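Cellobiose 2-epimerase (Ruminococcus albus, PDB 3VW5) catalyses the reversible epimerization of cellobiose to 4-O-beta-D-glucopyranosyl-D-mannose, using an (alpha/alpha)6-barrel fold to act on an unmodified sugar. Local coordinates at residues A[148-153]-A[175-180]; A[153-158]-A[163-168]; A[244-249]-A[375-380]; A[277-282]-A[311-316]. The protein carries 2 engineered substitutions. One frame throughout, in Å; residues are numbered along the deposited sequence.

Interaction 1 of 4, residues A[148-153]-A[175-180]; sequences YEYGYR and ADKTMN
A type I beta turn from Y148 to G151, closed by G151 N to Y148 O at 3.1 Å, precedes the short strand at 151-152 and puts the carbonyl of Y150 within range of K177. In 175-180 the backbone makes a classic beta bulge, with D176 and K177 both opposite F228. K177 carries nearly all of the contact. Its CG lies anti to its own carbonyl carbon (chi1 -63°), the chain runs on extended, and a bend at the last torsion (chi4 137°) steers the ammonium group. On the way CG passes the carbonyl oxygen of Y152, with K177 CG to Y152 O at 3.7 Å, and K177 CE lies 3.8 Å from that same Y152 O. At the tip K177 NZ makes a weak hydrogen bond of 3.5 Å to Y150 O and sits 4.0 Å from Y150 CB; T230 O gives the ammonium a second, also weak, partner. The Y150 ring meets F232 edge-to-face, while the Y152 hydroxyl turns away to E143 and Q208. K177 thus reaches, by packing and one weak bond, from one sheet's edge to another's turn: strand 151-156 pairs with 102-108 and 147-148, whereas strand 177-178 edges the sheet of 223-228 and leads straight into helix 179-196, where T178 OG1 caps A181 N. Y152 packs on helix 199-216 beside them.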
loop_
_atom_site.group_PDB
_atom_site.type_symbol
_atom_site.label_atom_id
_atom_site.label_comp_id
_atom_site.label_asym_id
_atom_site.label_seq_id
_atom_site.Cartn_x
_atom_site.Cartn_y
_atom_site.Cartn_z
ATOM N N TYR A 148 -16.799 4.686 -14.577
ATOM C CA TYR A 148 -17.953 5.442 -15.040
ATOM C C TYR A 148 -17.472 6.771 -15.611
ATOM O O TYR A 148 -16.272 7.045 -15.563
ATOM C CB TYR A 148 -18.977 5.598 -13.909
ATOM C CG TYR A 148 -19.691 4.297 -13.578
ATOM C CD1 TYR A 148 -21.066 4.162 -13.781
ATOM C CD2 TYR A 148 -18.986 3.190 -13.102
ATOM C CE1 TYR A 148 -21.724 2.983 -13.496
ATOM C CE2 TYR A 148 -19.640 1.996 -12.817
ATOM C CZ TYR A 148 -21.013 1.903 -13.020
ATOM O OH TYR A 148 -21.682 0.731 -12.748
ATOM N N GLU A 149 -18.375 7.577 -16.172
ATOM C CA GLU A 149 -17.968 8.813 -16.862
ATOM C C GLU A 149 -17.153 9.759 -15.994
ATOM O O GLU A 149 -16.268 10.443 -16.489
ATOM C CB GLU A 149 -19.161 9.599 -17.413
ATOM C CG GLU A 149 -19.797 9.028 -18.645
ATOM C CD GLU A 149 -18.951 9.161 -19.901
ATOM O OE1 GLU A 149 -18.421 10.261 -20.198
ATOM O OE2 GLU A 149 -18.831 8.145 -20.604
ATOM N N TYR A 150 -17.467 9.828 -14.709
ATOM C CA TYR A 150 -16.808 10.800 -13.849
ATOM C C TYR A 150 -15.809 10.094 -12.938
ATOM O O TYR A 150 -15.554 10.542 -11.824
ATOM C CB TYR A 150 -17.842 11.600 -13.038
ATOM C CG TYR A 150 -17.369 12.959 -12.529
ATOM C CD1 TYR A 150 -16.064 13.404 -12.743
ATOM C CD2 TYR A 150 -18.238 13.798 -11.827
ATOM C CE1 TYR A 150 -15.638 14.638 -12.274
ATOM C CE2 TYR A 150 -17.820 15.036 -11.355
ATOM C CZ TYR A 150 -16.517 15.449 -11.583
ATOM O OH TYR A 150 -16.103 16.681 -11.118
ATOM N N GLY A 151 -15.249 8.990 -13.424
ATOM C CA GLY A 151 -14.193 8.284 -12.723
ATOM C C GLY A 151 -14.558 6.891 -12.235
ATOM O O GLY A 151 -15.654 6.394 -12.475
ATOM N N TYR A 152 -13.627 6.260 -11.531
ATOM C CA TYR A 152 -13.831 4.917 -11.019
ATOM C C TYR A 152 -14.797 4.881 -9.840
ATOM O O TYR A 152 -14.741 5.739 -8.958
ATOM C CB TYR A 152 -12.482 4.311 -10.598
ATOM C CG TYR A 152 -11.506 4.165 -11.740
ATOM C CD1 TYR A 152 -11.511 3.020 -12.541
ATOM C CD2 TYR A 152 -10.592 5.171 -12.038
ATOM C CE1 TYR A 152 -10.632 2.884 -13.605
ATOM C CE2 TYR A 152 -9.700 5.037 -13.105
ATOM C CZ TYR A 152 -9.733 3.890 -13.879
ATOM O OH TYR A 152 -8.867 3.735 -14.927
ATOM N N ARG A 153 -15.678 3.882 -9.826
ATOM C CA ARG A 153 -16.474 3.559 -8.642
ATOM C C ARG A 153 -15.822 2.407 -7.889
ATOM O O ARG A 153 -15.095 1.619 -8.475
ATOM C CB ARG A 153 -17.898 3.205 -9.043
ATOM C CG ARG A 153 -18.677 4.406 -9.483
ATOM C CD ARG A 153 -20.109 4.050 -9.734
ATOM N NE ARG A 153 -20.865 5.219 -10.171
ATOM C CZ ARG A 153 -22.168 5.206 -10.429
ATOM N NH1 ARG A 153 -22.865 4.078 -10.284
ATOM N NH2 ARG A 153 -22.777 6.319 -10.824
ATOM N N ALA A 175 -18.394 7.158 1.697
ATOM C CA ALA A 175 -18.420 7.888 0.435
ATOM C C ALA A 175 -18.312 6.950 -0.759
ATOM O O ALA A 175 -17.829 5.835 -0.641
ATOM C CB ALA A 175 -17.292 8.896 0.397
ATOM N N ASP A 176 -18.762 7.414 -1.913
ATOM C CA ASP A 176 -18.736 6.608 -3.122
ATOM C C ASP A 176 -17.330 6.527 -3.693
ATOM O O ASP A 176 -16.873 5.457 -4.084
ATOM C CB ASP A 176 -19.684 7.198 -4.167
ATOM C CG ASP A 176 -21.144 7.107 -3.744
ATOM O OD1 ASP A 176 -21.628 8.045 -3.040
ATOM O OD2 ASP A 176 -21.808 6.098 -4.114
ATOM N N LYS A 177 -16.648 7.662 -3.757
ATOM C CA LYS A 177 -15.312 7.695 -4.323
ATOM C C LYS A 177 -14.273 8.084 -3.269
ATOM O O LYS A 177 -14.569 8.864 -2.375
ATOM C CB LYS A 177 -15.292 8.646 -5.518
ATOM C CG LYS A 177 -16.194 8.188 -6.658
ATOM C CD LYS A 177 -16.287 9.235 -7.764
ATOM C CE LYS A 177 -17.064 8.692 -8.975
ATOM N NZ LYS A 177 -18.041 9.673 -9.546
ATOM N N THR A 178 -13.064 7.537 -3.368
ATOM C CA THR A 178 -12.016 7.802 -2.373
ATOM C C THR A 178 -10.674 8.095 -3.034
ATOM O O THR A 178 -10.406 7.589 -4.123
ATOM C CB THR A 178 -11.811 6.596 -1.436
ATOM O OG1 THR A 178 -10.996 5.613 -2.088
ATOM C CG2 THR A 178 -13.140 5.984 -1.052
ATOM N N MET A 179 -9.828 8.897 -2.389
ATOM C CA MET A 179 -8.493 9.134 -2.940
ATOM C C MET A 179 -7.692 7.842 -2.854
ATOM O O MET A 179 -6.856 7.567 -3.710
ATOM C CB MET A 179 -7.749 10.284 -2.245
ATOM C CG MET A 179 -7.264 9.991 -0.822
ATOM S SD MET A 179 -5.520 9.507 -0.745
ATOM C CE MET A 179 -4.936 10.429 -2.149
ATOM N N ASN A 180 -7.984 7.054 -1.825
ATOM C CA ASN A 180 -7.325 5.791 -1.576
ATOM C C ASN A 180 -7.300 4.909 -2.807
ATOM O O ASN A 180 -6.257 4.387 -3.190
ATOM C CB ASN A 180 -8.069 5.059 -0.476
ATOM C CG ASN A 180 -7.146 4.399 0.508
ATOM O OD1 ASN A 180 -6.470 3.424 0.189
ATOM N ND2 ASN A 180 -7.121 4.921 1.730
#

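Interaction 2 of 4, residues A[153-158]-A[163-168]; sequences REAFDR and VDNEAL
E154 turns its CG anti to its carbonyl carbon (chi1 -50°) and stretches out, while N165 swings CG anti to its backbone N (chi1 -162°), and between them carboxylate and amide meet. The setting is a chain reversal: after strand 151-156 the backbone folds back alongside, and N165 is the centre of an inverse gamma turn. N165 ND2 donates to E154 OE2 at 2.8 Å; the acceptor lies in the amide plane, but the donor stands 45° out of the carboxylate plane. N165 ND2 also reaches D176 O and its OD1 takes a bond from H108, which fixes the amide's rotation. The other carboxylate oxygen, E154 OE1, accepts from T178 N, so E154 ties this loop to the start of helix 179-196. L168 brings a methyl to the carboxylate, CD1 to E154 OE2 at 3.4 Å. Further along, the A155 methyl rests on the returning backbone, with A155 CB 3.8 Å from D164 O. One backbone bond joins the two runs here: V163 N to A155 O, 3.2 Å and almost straight. Beside it V163 CG2 lies against the opposite main chain, 3.6 Å from D157 N and 3.8 Å from F156 C.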
loop_
_atom_site.group_PDB
_atom_site.type_symbol
_atom_site.label_atom_id
_atom_site.label_comp_id
_atom_site.label_asym_id
_atom_site.label_seq_id
_atom_site.Cartn_x
_atom_site.Cartn_y
_atom_site.Cartn_z
ATOM N N ARG A 153 -15.678 3.882 -9.826
ATOM C CA ARG A 153 -16.474 3.559 -8.642
ATOM C C ARG A 153 -15.822 2.407 -7.889
ATOM O O ARG A 153 -15.095 1.619 -8.475
ATOM C CB ARG A 153 -17.898 3.205 -9.043
ATOM C CG ARG A 153 -18.677 4.406 -9.483
ATOM C CD ARG A 153 -20.109 4.050 -9.734
ATOM N NE ARG A 153 -20.865 5.219 -10.171
ATOM C CZ ARG A 153 -22.168 5.206 -10.429
ATOM N NH1 ARG A 153 -22.865 4.078 -10.284
ATOM N NH2 ARG A 153 -22.777 6.319 -10.824
ATOM N N GLU A 154 -16.098 2.288 -6.596
ATOM C CA GLU A 154 -15.235 1.482 -5.727
ATOM C C GLU A 154 -15.746 0.143 -5.177
ATOM O O GLU A 154 -14.958 -0.783 -5.009
ATOM C CB GLU A 154 -14.710 2.362 -4.594
ATOM C CG GLU A 154 -14.115 3.643 -5.141
ATOM C CD GLU A 154 -13.196 4.333 -4.170
ATOM O OE1 GLU A 154 -12.595 5.364 -4.566
ATOM O OE2 GLU A 154 -13.068 3.850 -3.015
ATOM N N ALA A 155 -17.038 0.022 -4.906
ATOM C CA ALA A 155 -17.531 -1.177 -4.241
ATOM C C ALA A 155 -18.737 -1.802 -4.929
ATOM O O ALA A 155 -19.710 -1.124 -5.225
ATOM C CB ALA A 155 -17.846 -0.885 -2.766
ATOM N N PHE A 156 -18.662 -3.108 -5.161
ATOM C CA PHE A 156 -19.696 -3.846 -5.873
ATOM C C PHE A 156 -19.833 -5.208 -5.235
ATOM O O PHE A 156 -18.935 -5.647 -4.505
ATOM C CB PHE A 156 -19.304 -4.044 -7.339
ATOM C CG PHE A 156 -18.790 -2.811 -7.987
ATOM C CD1 PHE A 156 -19.653 -1.960 -8.661
ATOM C CD2 PHE A 156 -17.445 -2.473 -7.895
ATOM C CE1 PHE A 156 -19.176 -0.797 -9.249
ATOM C CE2 PHE A 156 -16.974 -1.307 -8.464
ATOM C CZ PHE A 156 -17.837 -0.472 -9.148
ATOM N N ASP A 157 -20.953 -5.870 -5.511
ATOM C CA ASP A 157 -21.078 -7.287 -5.202
ATOM C C ASP A 157 -20.410 -8.094 -6.305
ATOM O O ASP A 157 -19.950 -7.525 -7.299
ATOM C CB ASP A 157 -22.536 -7.721 -4.958
ATOM C CG ASP A 157 -23.419 -7.631 -6.202
ATOM O OD1 ASP A 157 -22.914 -7.455 -7.338
ATOM O OD2 ASP A 157 -24.648 -7.753 -6.029
ATOM N N ARG A 158 -20.346 -9.408 -6.122
ATOM C CA ARG A 158 -19.649 -10.259 -7.081
ATOM C C ARG A 158 -20.040 -9.949 -8.522
ATOM O O ARG A 158 -19.198 -9.917 -9.412
ATOM C CB ARG A 158 -19.902 -11.730 -6.785
ATOM C CG ARG A 158 -19.153 -12.599 -7.731
ATOM C CD ARG A 158 -19.541 -14.022 -7.599
ATOM N NE ARG A 158 -18.737 -14.796 -8.533
ATOM C CZ ARG A 158 -19.002 -16.043 -8.898
ATOM N NH1 ARG A 158 -20.069 -16.667 -8.409
ATOM N NH2 ARG A 158 -18.199 -16.654 -9.753
ATOM N N VAL A 163 -22.756 -1.373 -4.353
ATOM C CA VAL A 163 -23.061 -1.377 -2.910
ATOM C C VAL A 163 -22.337 -0.257 -2.144
ATOM O O VAL A 163 -21.534 0.485 -2.718
ATOM C CB VAL A 163 -22.683 -2.709 -2.207
ATOM C CG1 VAL A 163 -23.595 -2.916 -0.990
ATOM C CG2 VAL A 163 -22.775 -3.885 -3.154
ATOM N N ASP A 164 -22.597 -0.160 -0.840
ATOM C CA ASP A 164 -21.941 0.842 0.017
ATOM C C ASP A 164 -20.436 0.612 0.147
ATOM O O ASP A 164 -19.981 -0.511 0.377
ATOM C CB ASP A 164 -22.563 0.871 1.418
ATOM C CG ASP A 164 -24.013 1.347 1.411
ATOM O OD1 ASP A 164 -24.325 2.347 0.721
ATOM O OD2 ASP A 164 -24.839 0.711 2.100
ATOM N N ASN A 165 -19.670 1.685 0.022
ATOM C CA ASN A 165 -18.227 1.616 0.156
ATOM C C ASN A 165 -17.769 1.586 1.633
ATOM O O ASN A 165 -17.015 2.456 2.089
ATOM C CB ASN A 165 -17.602 2.790 -0.602
ATOM C CG ASN A 165 -16.123 2.591 -0.903
ATOM O OD1 ASN A 165 -15.440 1.780 -0.267
ATOM N ND2 ASN A 165 -15.617 3.348 -1.879
ATOM N N GLU A 166 -18.264 0.602 2.384
ATOM C CA GLU A 166 -17.697 0.237 3.679
ATOM C C GLU A 166 -16.329 -0.339 3.380
ATOM O O GLU A 166 -16.072 -0.743 2.245
ATOM C CB GLU A 166 -18.553 -0.858 4.325
ATOM C CG GLU A 166 -19.529 -0.382 5.397
ATOM C CD GLU A 166 -20.737 -1.311 5.563
ATOM O OE1 GLU A 166 -20.548 -2.560 5.636
ATOM O OE2 GLU A 166 -21.883 -0.785 5.617
ATOM N N ALA A 167 -15.447 -0.386 4.369
ATOM C CA ALA A 167 -14.132 -1.020 4.172
ATOM C C ALA A 167 -13.041 -0.025 3.798
ATOM O O ALA A 167 -11.874 -0.205 4.165
ATOM C CB ALA A 167 -14.190 -2.145 3.126
ATOM N N LEU A 168 -13.413 1.006 3.045
ATOM C CA LEU A 168 -12.540 2.162 2.861
ATOM C C LEU A 168 -13.034 3.373 3.673
ATOM O O LEU A 168 -12.284 4.335 3.876
ATOM C CB LEU A 168 -12.387 2.521 1.373
ATOM C CG LEU A 168 -11.510 1.607 0.500
ATOM C CD1 LEU A 168 -10.959 2.386 -0.715
ATOM C CD2 LEU A 168 -10.377 0.942 1.292
#

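Interaction 3 of 4, residues A[244-249]-A[375-380]; sequences DIEATW and NGRMCM
The guanidinium of R377 has W249 over one face and E246 at its edge. It is the rim of the indole that makes the approach: CZ2 sits 3.1 Å above the guanidinium plane, offset toward its rim, and the two planes stand 85° apart. R377 CD and NE therefore lie near the indole plane, at its edge, with R377 CD 3.5 Å from W249 CH2. In its own plane the guanidinium sends NH2 to E246 OE2, a 3.1 Å salt bridge bent to 136° at the hydrogen. That carboxylate is met on its anti side and is turned 68° against the guanidinium. A bend at chi3 in the otherwise extended arginine chain sets the group at this angle. R377 has further partners: NH1 pairs with E187 and the Y117 hydroxyl, NH2 with E308. E308 also takes the bond from W249 NE1, so one carboxylate positions both the arginine and the indole beside it. E187, E246 and E308 together hold the guanidinium. With W55 touching R377 as well, residues of helices 47-64, 109-126, 179-196, 241-258 and 303-318 meet around R377 of helix 373-385, consistent with the inner helix ring of an (alpha/alpha)6 barrel.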
loop_
_atom_site.group_PDB
_atom_site.type_symbol
_atom_site.label_atom_id
_atom_site.label_comp_id
_atom_site.label_asym_id
_atom_site.label_seq_id
_atom_site.Cartn_x
_atom_site.Cartn_y
_atom_site.Cartn_z
ATOM N N ASP A 244 -0.950 11.159 2.441
ATOM C CA ASP A 244 -0.335 12.309 1.802
ATOM C C ASP A 244 1.117 12.040 1.472
ATOM O O ASP A 244 1.528 12.148 0.317
ATOM C CB ASP A 244 -0.453 13.546 2.688
ATOM C CG ASP A 244 -1.720 14.330 2.419
ATOM O OD1 ASP A 244 -1.663 15.576 2.479
ATOM O OD2 ASP A 244 -2.769 13.704 2.142
ATOM N N ILE A 245 1.890 11.683 2.490
ATOM C CA ILE A 245 3.315 11.435 2.318
ATOM C C ILE A 245 3.580 10.220 1.409
ATOM O O ILE A 245 4.557 10.195 0.671
ATOM C CB ILE A 245 4.051 11.314 3.695
ATOM C CG1 ILE A 245 5.565 11.496 3.519
ATOM C CG2 ILE A 245 3.724 9.993 4.371
ATOM C CD1 ILE A 245 5.944 12.698 2.663
ATOM N N GLU A 246 2.705 9.227 1.456
ATOM C CA GLU A 246 2.805 8.076 0.562
ATOM C C GLU A 246 2.553 8.464 -0.900
ATOM O O GLU A 246 3.299 8.076 -1.809
ATOM C CB GLU A 246 1.804 7.001 0.975
ATOM C CG GLU A 246 1.935 5.711 0.207
ATOM C CD GLU A 246 0.810 4.750 0.511
ATOM O OE1 GLU A 246 -0.168 5.167 1.174
ATOM O OE2 GLU A 246 0.904 3.574 0.093
ATOM N N ALA A 247 1.491 9.229 -1.125
ATOM C CA ALA A 247 1.149 9.670 -2.468
ATOM C C ALA A 247 2.294 10.439 -3.123
ATOM O O ALA A 247 2.518 10.299 -4.323
ATOM C CB ALA A 247 -0.125 10.496 -2.459
ATOM N N THR A 248 3.035 11.227 -2.345
ATOM C CA THR A 248 4.114 12.035 -2.922
ATOM C C THR A 248 5.147 11.201 -3.662
ATOM O O THR A 248 5.462 11.494 -4.816
ATOM C CB THR A 248 4.835 12.918 -1.897
ATOM O OG1 THR A 248 5.501 12.102 -0.913
ATOM C CG2 THR A 248 3.842 13.883 -1.242
ATOM N N TRP A 249 5.690 10.172 -3.012
ATOM C CA TRP A 249 6.703 9.361 -3.688
ATOM C C TRP A 249 6.111 8.397 -4.727
ATOM O O TRP A 249 6.740 8.103 -5.732
ATOM C CB TRP A 249 7.625 8.638 -2.700
ATOM C CG TRP A 249 7.072 7.416 -2.017
ATOM C CD1 TRP A 249 6.467 7.374 -0.794
ATOM C CD2 TRP A 249 7.119 6.058 -2.482
ATOM N NE1 TRP A 249 6.120 6.084 -0.476
ATOM C CE2 TRP A 249 6.510 5.256 -1.492
ATOM C CE3 TRP A 249 7.616 5.443 -3.634
ATOM C CZ2 TRP A 249 6.380 3.865 -1.622
ATOM C CZ3 TRP A 249 7.483 4.066 -3.764
ATOM C CH2 TRP A 249 6.868 3.288 -2.762
ATOM N N ASN A 375 5.885 -2.042 5.480
ATOM C CA ASN A 375 7.178 -1.993 6.159
ATOM C C ASN A 375 8.282 -2.673 5.341
ATOM O O ASN A 375 9.442 -2.204 5.322
ATOM C CB ASN A 375 7.099 -2.514 7.605
ATOM C CG ASN A 375 6.513 -3.895 7.686
ATOM O OD1 ASN A 375 6.172 -4.492 6.665
ATOM N ND2 ASN A 375 6.398 -4.423 8.898
ATOM N N GLY A 376 7.906 -3.759 4.657
ATOM C CA GLY A 376 8.733 -4.356 3.617
ATOM C C GLY A 376 9.151 -3.361 2.542
ATOM O O GLY A 376 10.341 -3.220 2.225
ATOM N N ARG A 377 8.182 -2.635 1.990
ATOM C CA ARG A 377 8.512 -1.688 0.930
ATOM C C ARG A 377 9.500 -0.618 1.389
ATOM O O ARG A 377 10.421 -0.274 0.655
ATOM C CB ARG A 377 7.268 -1.055 0.315
ATOM C CG ARG A 377 7.561 -0.391 -1.023
ATOM C CD ARG A 377 6.285 -0.036 -1.769
ATOM N NE ARG A 377 5.440 0.864 -0.991
ATOM C CZ ARG A 377 4.246 1.298 -1.375
ATOM N NH1 ARG A 377 3.749 0.932 -2.549
ATOM N NH2 ARG A 377 3.554 2.105 -0.586
ATOM N N MET A 378 9.325 -0.109 2.609
ATOM C CA MET A 378 10.238 0.915 3.138
ATOM C C MET A 378 11.685 0.419 3.197
ATOM O O MET A 378 12.621 1.128 2.819
ATOM C CB MET A 378 9.796 1.378 4.526
ATOM C CG MET A 378 10.701 2.422 5.152
ATOM S SD MET A 378 10.762 2.209 6.938
ATOM C CE MET A 378 11.531 0.591 7.073
ATOM N N CYS A 379 11.865 -0.801 3.679
ATOM C CA CYS A 379 13.202 -1.352 3.773
ATOM C C CYS A 379 13.830 -1.394 2.382
ATOM O O CYS A 379 14.930 -0.851 2.169
ATOM C CB CYS A 379 13.181 -2.720 4.447
ATOM S SG CYS A 379 12.535 -2.655 6.149
ATOM N N MET A 380 13.105 -1.985 1.433
ATOM C CA MET A 380 13.598 -2.111 0.067
ATOM C C MET A 380 13.820 -0.780 -0.621
ATOM O O MET A 380 14.801 -0.619 -1.351
ATOM C CB MET A 380 12.678 -3.002 -0.753
ATOM C CG MET A 380 12.540 -4.355 -0.112
ATOM S SD MET A 380 11.533 -5.526 -1.010
ATOM C CE MET A 380 10.262 -5.913 0.205
#

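Interaction 4 of 4, residues A[277-282]-A[311-316]; sequences NIQDIA and VGFINA
I278 is the first residue of 277-282 to touch F313, and it does so with a branch: its CG2 lies 4.4 Å from F313 CZ, the far corner of the ring. I278 sets out toward helix 303-318, but its end turns away, and Y241 and D244 of helix 241-258 touch it. Q279 follows and comes closer. Its CB stands 3.8 Å from F313 CE1, and its backbone joins in, with Q279 CA 4.0 Å from F313 CZ, so the phenyl ring pushes right up to the helix main chain. Q279 sends CG anti to its backbone N (chi1 -178°) and runs on extended, out past the ring toward K324 and F325 of helix 323-340. At the end of the segment A282 donates its N to I278 O at 2.8 Å, and the A282 side chain joins I278 on Y241. From the opposite helix F313 does the reaching: CG anti to the carbonyl carbon (chi1 -78°) carries the ring across a gap of 8.2 Å between Q279 CA and F313 CA. The ring meets both neighbours obliquely. S328 of helix 323-340 also touches it, and A316 packs against L272 and S275 of helix 261-281, extending the same helix-helix seam. Helix 303-318 also carries E308, a partner of R377, so the seam is consistent with inner-to-outer helix packing in the (alpha/alpha)6 barrel. No hydrogen bond or salt bridge crosses between the segments; here the contact rests on one aromatic ring against aliphatic carbons, van der Waals packing without directional demands.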
loop_
_atom_site.group_PDB
_atom_site.type_symbol
_atom_site.label_atom_id
_atom_site.label_comp_id
_atom_site.label_asym_id
_atom_site.label_seq_id
_atom_site.Cartn_x
_atom_site.Cartn_y
_atom_site.Cartn_z
ATOM N N ASN A 277 4.610 20.438 3.581
ATOM C CA ASN A 277 3.448 20.581 4.446
ATOM C C ASN A 277 3.392 19.510 5.534
ATOM O O ASN A 277 3.234 19.832 6.707
ATOM C CB ASN A 277 2.152 20.576 3.651
ATOM C CG ASN A 277 1.004 21.168 4.441
ATOM O OD1 ASN A 277 1.118 22.272 4.976
ATOM N ND2 ASN A 277 -0.100 20.432 4.542
ATOM N N ILE A 278 3.536 18.244 5.142
ATOM C CA ILE A 278 3.477 17.125 6.078
ATOM C C ILE A 278 4.574 17.198 7.143
ATOM O O ILE A 278 4.327 16.949 8.329
ATOM C CB ILE A 278 3.522 15.770 5.334
ATOM C CG1 ILE A 278 2.196 15.563 4.615
ATOM C CG2 ILE A 278 3.747 14.617 6.315
ATOM C CD1 ILE A 278 1.016 15.559 5.572
ATOM N N GLN A 279 5.779 17.548 6.709
ATOM C CA GLN A 279 6.907 17.716 7.617
ATOM C C GLN A 279 6.662 18.811 8.664
ATOM O O GLN A 279 7.059 18.671 9.826
ATOM C CB GLN A 279 8.179 18.008 6.817
ATOM C CG GLN A 279 9.419 18.153 7.658
ATOM C CD GLN A 279 10.632 18.458 6.827
ATOM O OE1 GLN A 279 11.625 17.733 6.875
ATOM N NE2 GLN A 279 10.560 19.536 6.041
ATOM N N ASP A 280 5.990 19.887 8.267
ATOM C CA ASP A 280 5.722 20.991 9.183
ATOM C C ASP A 280 4.560 20.700 10.143
ATOM O O ASP A 280 4.558 21.145 11.298
ATOM C CB ASP A 280 5.471 22.291 8.394
ATOM C CG ASP A 280 5.084 23.473 9.299
ATOM O OD1 ASP A 280 4.243 24.312 8.865
ATOM O OD2 ASP A 280 5.612 23.566 10.447
ATOM N N ILE A 281 3.601 19.921 9.663
ATOM C CA ILE A 281 2.261 19.843 10.233
ATOM C C ILE A 281 1.988 18.542 10.970
ATOM O O ILE A 281 1.178 18.487 11.889
ATOM C CB ILE A 281 1.232 20.020 9.089
ATOM C CG1 ILE A 281 0.978 21.505 8.885
ATOM C CG2 ILE A 281 -0.060 19.232 9.317
ATOM C CD1 ILE A 281 1.301 22.290 10.131
ATOM N N ALA A 282 2.684 17.492 10.563
ATOM C CA ALA A 282 2.373 16.156 11.024
ATOM C C ALA A 282 3.534 15.505 11.774
ATOM O O ALA A 282 3.339 14.514 12.493
ATOM C CB ALA A 282 1.951 15.304 9.858
ATOM N N VAL A 311 10.100 6.692 3.498
ATOM C CA VAL A 311 10.279 6.762 2.051
ATOM C C VAL A 311 9.995 8.169 1.493
ATOM O O VAL A 311 10.803 8.725 0.748
ATOM C CB VAL A 311 9.372 5.778 1.313
ATOM C CG1 VAL A 311 9.654 5.840 -0.189
ATOM C CG2 VAL A 311 9.565 4.369 1.838
ATOM N N GLY A 312 8.842 8.734 1.839
ATOM C CA GLY A 312 8.421 10.007 1.284
ATOM C C GLY A 312 9.371 11.147 1.590
ATOM O O GLY A 312 9.593 12.023 0.763
ATOM N N PHE A 313 9.929 11.138 2.792
ATOM C CA PHE A 313 10.903 12.141 3.194
ATOM C C PHE A 313 12.243 12.001 2.453
ATOM O O PHE A 313 12.877 13.005 2.100
ATOM C CB PHE A 313 11.129 12.075 4.704
ATOM C CG PHE A 313 10.041 12.717 5.511
ATOM C CD1 PHE A 313 9.279 13.757 4.978
ATOM C CD2 PHE A 313 9.779 12.287 6.814
ATOM C CE1 PHE A 313 8.277 14.359 5.721
ATOM C CE2 PHE A 313 8.780 12.881 7.564
ATOM C CZ PHE A 313 8.027 13.923 7.013
ATOM N N ILE A 314 12.680 10.758 2.248
ATOM C CA ILE A 314 13.909 10.491 1.515
ATOM C C ILE A 314 13.730 10.931 0.066
ATOM O O ILE A 314 14.586 11.618 -0.498
ATOM C CB ILE A 314 14.304 9.004 1.595
ATOM C CG1 ILE A 314 14.764 8.678 3.023
ATOM C CG2 ILE A 314 15.377 8.665 0.558
ATOM C CD1 ILE A 314 15.157 7.240 3.233
ATOM N N ASN A 315 12.596 10.546 -0.509
ATOM C CA ASN A 315 12.197 10.983 -1.835
ATOM C C ASN A 315 12.173 12.506 -1.967
ATOM O O ASN A 315 12.598 13.059 -2.991
ATOM C CB ASN A 315 10.827 10.410 -2.184
ATOM C CG ASN A 315 10.435 10.684 -3.614
ATOM O OD1 ASN A 315 10.905 10.012 -4.534
ATOM N ND2 ASN A 315 9.571 11.672 -3.814
ATOM N N ALA A 316 11.673 13.184 -0.935
ATOM C CA ALA A 316 11.604 14.641 -0.952
ATOM C C ALA A 316 13.013 15.233 -0.952
ATOM O O ALA A 316 13.276 16.227 -1.642
ATOM C CB ALA A 316 10.787 15.172 0.217
#

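In the fold
The four contacts form two pairs. Interactions 1 and 2 share R153 and strand 151-156, with centres 11 Å apart; they touch through the side chains of E154 and N165, probably by hydrogen bonds, and by packing of N165 CB 3.1 Å from A175 O. Interactions 3 and 4 also lie 11 Å apart between centres and meet through W249, whose CD2 is 3.4 Å from V311 CG1. Between the pairs nothing touches directly: interactions 1 and 3 come within about 5 Å at their nearest atoms, while 2 and 4 remain about 17 Å apart. Interaction 3 is centred about 8 Å from the chain's centre; interaction 4, centred about 17 Å from it, backs W249 through V311 and N315.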